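Local structure of trehalose-6-phosphate phosphatase (Candida albicans, 5DXI) at residues A[238-242]-A[277-281]. The protein is a trehalose-phosphatase of the HAD superfamily, whose phosphatase domain here holds a magnesium ion and beryllium trifluoride. Numbering follows the deposited sequence.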
ATOM      1  N   GLU A 238      -6.153   1.633   2.739  1.00 25.60           N
ATOM      2  CA  GLU A 238      -7.204   2.646   2.885  1.00 27.22           C
ATOM      3  C   GLU A 238      -6.596   4.031   3.177  1.00 27.32           C
ATOM      4  O   GLU A 238      -7.195   5.072   2.853  1.00 27.98           O
ATOM      5  CB  GLU A 238      -8.173   2.238   3.993  1.00 25.91           C
ATOM      6  CG  GLU A 238      -9.015   0.993   3.643  1.00 28.55           C
ATOM      7  CD  GLU A 238      -9.899   1.209   2.426  1.00 30.15           C
ATOM      8  OE1 GLU A 238     -10.646   2.230   2.386  1.00 29.07           O
ATOM      9  OE2 GLU A 238      -9.836   0.368   1.502  1.00 30.07           O
ATOM     10  N   ASP A 239      -5.426   4.045   3.813  1.00 28.25           N
ATOM     11  CA  ASP A 239      -4.699   5.304   4.025  1.00 29.30           C
ATOM     12  C   ASP A 239      -4.287   5.934   2.694  1.00 27.53           C
ATOM     13  O   ASP A 239      -4.363   7.149   2.521  1.00 28.13           O
ATOM     14  CB  ASP A 239      -3.470   5.078   4.915  1.00 27.66           C
ATOM     15  CG  ASP A 239      -3.854   4.673   6.324  1.00 28.25           C
ATOM     16  OD1 ASP A 239      -5.012   4.947   6.708  1.00 31.82           O
ATOM     17  OD2 ASP A 239      -3.017   4.111   7.049  1.00 30.69           O
ATOM     18  N   MET A 240      -3.868   5.104   1.744  1.00 26.56           N
ATOM     19  CA  MET A 240      -3.547   5.615   0.422  1.00 27.63           C
ATOM     20  C   MET A 240      -4.778   6.175  -0.275  1.00 27.48           C
ATOM     21  O   MET A 240      -4.719   7.276  -0.818  1.00 26.01           O
ATOM     22  CB  MET A 240      -2.912   4.540  -0.457  1.00 26.46           C
ATOM     23  CG  MET A 240      -1.592   4.004   0.090  1.00 26.28           C
ATOM     24  SD  MET A 240      -0.581   3.191  -1.172  1.00 25.16           S
ATOM     25  CE  MET A 240      -1.624   1.771  -1.508  1.00 24.95           C
ATOM     26  N   PHE A 241      -5.879   5.424  -0.261  1.00 25.07           N
ATOM     27  CA  PHE A 241      -7.092   5.843  -0.966  1.00 24.26           C
ATOM     28  C   PHE A 241      -7.619   7.151  -0.368  1.00 29.84           C
ATOM     29  O   PHE A 241      -8.053   8.055  -1.091  1.00 28.18           O
ATOM     30  CB  PHE A 241      -8.195   4.765  -0.898  1.00 23.08           C
ATOM     31  CG  PHE A 241      -7.762   3.392  -1.374  1.00 27.12           C
ATOM     32  CD1 PHE A 241      -6.772   3.249  -2.326  1.00 24.12           C
ATOM     33  CD2 PHE A 241      -8.381   2.246  -0.879  1.00 27.11           C
ATOM     34  CE1 PHE A 241      -6.377   1.975  -2.767  1.00 28.77           C
ATOM     35  CE2 PHE A 241      -7.995   0.977  -1.309  1.00 27.87           C
ATOM     36  CZ  PHE A 241      -6.993   0.841  -2.254  1.00 27.98           C
ATOM     37  N   ASN A 242      -7.621   7.222   0.959  1.00 27.25           N
ATOM     38  CA  ASN A 242      -8.087   8.419   1.652  1.00 31.14           C
ATOM     39  C   ASN A 242      -7.237   9.641   1.283  1.00 31.54           C
ATOM     40  O   ASN A 242      -7.776  10.702   1.029  1.00 30.42           O
ATOM     41  CB  ASN A 242      -8.083   8.207   3.164  1.00 29.16           C
ATOM     42  CG  ASN A 242      -9.406   7.692   3.689  1.00 40.70           C
ATOM     43  OD1 ASN A 242     -10.488   8.192   3.333  1.00 43.32           O
ATOM     44  ND2 ASN A 242      -9.333   6.690   4.560  1.00 39.37           N
ATOM     45  N   LYS A 277     -15.899  -3.156   1.640  1.00 30.35           N
ATOM     46  CA  LYS A 277     -16.080  -1.773   2.051  1.00 32.03           C
ATOM     47  C   LYS A 277     -14.740  -1.063   1.978  1.00 32.89           C
ATOM     48  O   LYS A 277     -13.750  -1.552   2.525  1.00 30.52           O
ATOM     49  CB  LYS A 277     -16.671  -1.698   3.464  1.00 35.18           C
ATOM     50  CG  LYS A 277     -16.401  -0.378   4.169  1.00 42.55           C
ATOM     51  CD  LYS A 277     -17.522   0.038   5.122  1.00 44.74           C
ATOM     52  CE  LYS A 277     -17.053   1.166   6.034  1.00 49.67           C
ATOM     53  NZ  LYS A 277     -15.987   1.987   5.386  1.00 54.79           N
ATOM     54  N   THR A 278     -14.711   0.078   1.296  1.00 29.75           N
ATOM     55  CA  THR A 278     -13.459   0.766   0.991  1.00 29.18           C
ATOM     56  C   THR A 278     -13.810   2.175   0.552  1.00 30.53           C
ATOM     57  O   THR A 278     -14.945   2.434   0.134  1.00 31.24           O
ATOM     58  CB  THR A 278     -12.666   0.066  -0.125  1.00 28.98           C
ATOM     59  OG1 THR A 278     -11.491   0.823  -0.453  1.00 27.82           O
ATOM     60  CG2 THR A 278     -13.521  -0.048  -1.368  1.00 29.39           C
ATOM     61  N   VAL A 279     -12.860   3.094   0.636  1.00 26.41           N
ATOM     62  CA  VAL A 279     -13.128   4.431   0.099  1.00 28.24           C
ATOM     63  C   VAL A 279     -12.586   4.569  -1.318  1.00 30.94           C
ATOM     64  O   VAL A 279     -12.632   5.652  -1.910  1.00 31.96           O
ATOM     65  CB  VAL A 279     -12.558   5.529   0.996  1.00 30.33           C
ATOM     66  CG1 VAL A 279     -13.219   5.463   2.369  1.00 29.57           C
ATOM     67  CG2 VAL A 279     -11.026   5.414   1.102  1.00 29.13           C
ATOM     68  N   ALA A 280     -12.059   3.472  -1.859  1.00 27.08           N
ATOM     69  CA  ALA A 280     -11.639   3.454  -3.253  1.00 27.09           C
ATOM     70  C   ALA A 280     -12.841   3.686  -4.169  1.00 29.42           C
ATOM     71  O   ALA A 280     -13.990   3.474  -3.773  1.00 30.94           O
ATOM     72  CB  ALA A 280     -10.939   2.123  -3.594  1.00 26.38           C
ATOM     73  N   ILE A 281     -12.580   4.117  -5.397  1.00 27.66           N
ATOM     74  CA  ILE A 281     -13.654   4.469  -6.317  1.00 29.96           C
ATOM     75  C   ILE A 281     -14.148   3.263  -7.104  1.00 32.26           C
ATOM     76  O   ILE A 281     -15.241   3.282  -7.677  1.00 28.49           O
ATOM     77  CB  ILE A 281     -13.182   5.562  -7.302  1.00 31.38           C
ATOM     78  CG1 ILE A 281     -14.373   6.194  -8.025  1.00 36.18           C
ATOM     79  CG2 ILE A 281     -12.161   5.003  -8.284  1.00 31.02           C
ATOM     80  CD1 ILE A 281     -14.003   7.369  -8.911  1.00 41.08           C
TER
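Thr278 and Val279 share the carboxylate of Glu238, one oxygen each. The Thr278 hydroxyl, swung away from the backbone N (chi1 176°), donates to OE2 of Glu238 at 2.6 Å, a short bond. The same OG1 accepts from the backbone N of Ala280 at 3.1 Å, forming an ST turn, which leaves the hydroxyl held by the helix on one bond and by its own loop on the other. One residue on, the amide N of Val279 gives a nearly straight bond (160°) to Glu238 OE1 at 3.0 Å. The two bonds together restrain the rotation of the carboxylate, each oxygen using its syn lone pair; the Glu238 chain reaches the loop by bending at chi2 (-62°). CG2 of Val279 sits among three helix side chains, 3.5 Å from Phe241 CB and 3.6 Å from Asn242 OD1, with Glu238 OE1 beside it. Ala280 places its CB over one face of the Phe241 ring, displaced toward the rim, in a CH-pi contact 4.0 Å from the ring centroid. Phe241, its side chain about 9 Å from the magnesium ion, also packs on Cys230 and Pro268. The contact thus ties helix 235-253, which follows strand 227-232 of the central HAD-type sheet, to the loop leading from strand 266-271 to edge strand 282-284.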